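Local coordinates for peptide ABC transporter, peptide-binding protein (Thermus thermophilus, PDB 2D5W) that binds oligopeptides, here crystallised with a pentapeptide, and probably serves as the solute-binding component of a peptide ABC transporter, at residues K388-G392 / I393-T397. Numbering follows the deposited sequence.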
loop_
_atom_site.group_PDB
_atom_site.type_symbol
_atom_site.label_atom_id
_atom_site.label_comp_id
_atom_site.label_asym_id
_atom_site.label_seq_id
_atom_site.Cartn_x
_atom_site.Cartn_y
_atom_site.Cartn_z
ATOM N N LYS A 388 2.283 22.455 32.566
ATOM C CA LYS A 388 0.881 22.702 32.264
ATOM C C LYS A 388 0.424 24.150 32.347
ATOM O O LYS A 388 0.728 24.863 33.313
ATOM C CB LYS A 388 -0.025 21.863 33.169
ATOM C CG LYS A 388 -0.065 20.391 32.817
ATOM C CD LYS A 388 -1.157 19.675 33.596
ATOM C CE LYS A 388 -1.195 18.196 33.254
ATOM N NZ LYS A 388 -2.237 17.486 34.039
ATOM N N GLY A 389 -0.297 24.572 31.313
ATOM C CA GLY A 389 -0.869 25.902 31.272
ATOM C C GLY A 389 -2.167 25.814 32.062
ATOM O O GLY A 389 -2.575 24.710 32.442
ATOM N N PRO A 390 -2.856 26.939 32.306
ATOM C CA PRO A 390 -4.108 26.936 33.071
ATOM C C PRO A 390 -5.299 26.200 32.472
ATOM O O PRO A 390 -6.331 26.056 33.127
ATOM C CB PRO A 390 -4.380 28.421 33.285
ATOM C CG PRO A 390 -3.832 29.031 32.050
ATOM C CD PRO A 390 -2.517 28.302 31.868
ATOM N N ASP A 391 -5.163 25.745 31.229
ATOM C CA ASP A 391 -6.223 24.984 30.577
ATOM C C ASP A 391 -5.862 23.503 30.677
ATOM O O ASP A 391 -6.523 22.650 30.086
ATOM C CB ASP A 391 -6.368 25.391 29.103
ATOM C CG ASP A 391 -5.073 25.249 28.317
ATOM O OD1 ASP A 391 -5.109 25.439 27.082
ATOM O OD2 ASP A 391 -4.021 24.959 28.923
ATOM N N GLY A 392 -4.808 23.214 31.435
ATOM C CA GLY A 392 -4.358 21.844 31.619
ATOM C C GLY A 392 -3.479 21.306 30.505
ATOM O O GLY A 392 -3.079 20.144 30.545
ATOM N N ILE A 393 -3.168 22.145 29.521
ATOM C CA ILE A 393 -2.348 21.728 28.387
ATOM C C ILE A 393 -0.916 22.239 28.523
ATOM O O ILE A 393 -0.685 23.400 28.869
ATOM C CB ILE A 393 -2.977 22.230 27.063
ATOM C CG1 ILE A 393 -4.388 21.645 26.914
ATOM C CG2 ILE A 393 -2.099 21.854 25.874
ATOM C CD1 ILE A 393 -4.465 20.128 27.029
ATOM N N LEU A 394 0.046 21.364 28.253
ATOM C CA LEU A 394 1.458 21.713 28.372
ATOM C C LEU A 394 1.893 22.900 27.525
ATOM O O LEU A 394 1.424 23.089 26.401
ATOM C CB LEU A 394 2.324 20.503 28.020
ATOM C CG LEU A 394 2.157 19.271 28.909
ATOM C CD1 LEU A 394 2.887 18.096 28.279
ATOM C CD2 LEU A 394 2.686 19.555 30.305
ATOM N N GLN A 395 2.807 23.687 28.086
ATOM C CA GLN A 395 3.366 24.861 27.426
ATOM C C GLN A 395 4.865 24.913 27.692
ATOM O O GLN A 395 5.352 24.356 28.676
ATOM C CB GLN A 395 2.761 26.155 27.990
ATOM C CG GLN A 395 1.262 26.311 27.844
ATOM C CD GLN A 395 0.757 27.617 28.452
ATOM O OE1 GLN A 395 -0.428 27.935 28.366
ATOM N NE2 GLN A 395 1.658 28.374 29.069
ATOM N N ARG A 396 5.586 25.587 26.804
ATOM C CA ARG A 396 7.022 25.789 26.958
ATOM C C ARG A 396 7.442 26.880 25.982
ATOM O O ARG A 396 6.670 27.269 25.105
ATOM C CB ARG A 396 7.811 24.499 26.699
ATOM C CG ARG A 396 7.940 24.075 25.249
ATOM C CD ARG A 396 8.890 22.893 25.135
ATOM N NE ARG A 396 9.083 22.469 23.751
ATOM C CZ ARG A 396 10.005 21.599 23.355
ATOM N NH1 ARG A 396 10.103 21.275 22.072
ATOM N NH2 ARG A 396 10.834 21.052 24.235
ATOM N N THR A 397 8.653 27.397 26.149
ATOM C CA THR A 397 9.142 28.446 25.269
ATOM C C THR A 397 10.164 27.886 24.288
ATOM O O THR A 397 11.064 27.147 24.677
ATOM C CB THR A 397 9.787 29.589 26.078
ATOM O OG1 THR A 397 8.837 30.097 27.024
ATOM C CG2 THR A 397 10.223 30.720 25.156
HETATM O O HOH W 1 -1.736 25.613 27.550
#
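Gly389 N donates to Ile393 O across the mouth of a tight turn, at 2.7 Å and 160° at the hydrogen. The donor sits well above the carbonyl plane. A second backbone bond, Gly392 N to Gly389 O at 2.9 Å, closes the turn itself. The carboxylate of Asp391 reaches forward to Ile393. Its CG lies between the backbone N and the carbonyl carbon (chi1 56°), which brings OD2 to 3.0 Å from Ile393 N. That N-H meets OD2 from above the carboxylate plane. Water 1 lies 2.7 Å from Asp391 OD2 and within bonding distance of Ile393 O, placed to donate to both, though it has more acceptors in reach than protons. Ile393 O takes the N-H of Gly389 and can also accept from the water. The other carboxylate oxygen, OD1, forms a salt bridge with Arg404.

Gly389 to Gly392 form a type I beta turn in the hairpin that joins strands 387-388 and 394-398. The hairpin edges a mixed sheet, in which strand 394-398 also pairs with strand 401-410. Lys388 and Leu394 are an antiparallel non-hydrogen-bonded pair. Leu394 CD2 touches Lys388 CG at 3.8 Å where the two side chains cross at a slant, while the extended lysine chain runs on to give NZ the carbonyl of Lys431. Gly392 has a positive phi of 82°, where a side chain would jam against the preceding carbonyl.

The extended Gln395 side chain lays its amide over Gly389, with OE1 3.6 Å from Gly389 CA. A CB on Gly389 would clash with that oxygen. OE1 also approaches Pro390 CD, the two side chains crossing at about a right angle. With the amide of Gln395 cut back to an alanine, Gly389 CA and Pro390 CD would probably lose the group packed against them. On the face bearing Leu394, Phe405 and Trp386 pack against its side chain.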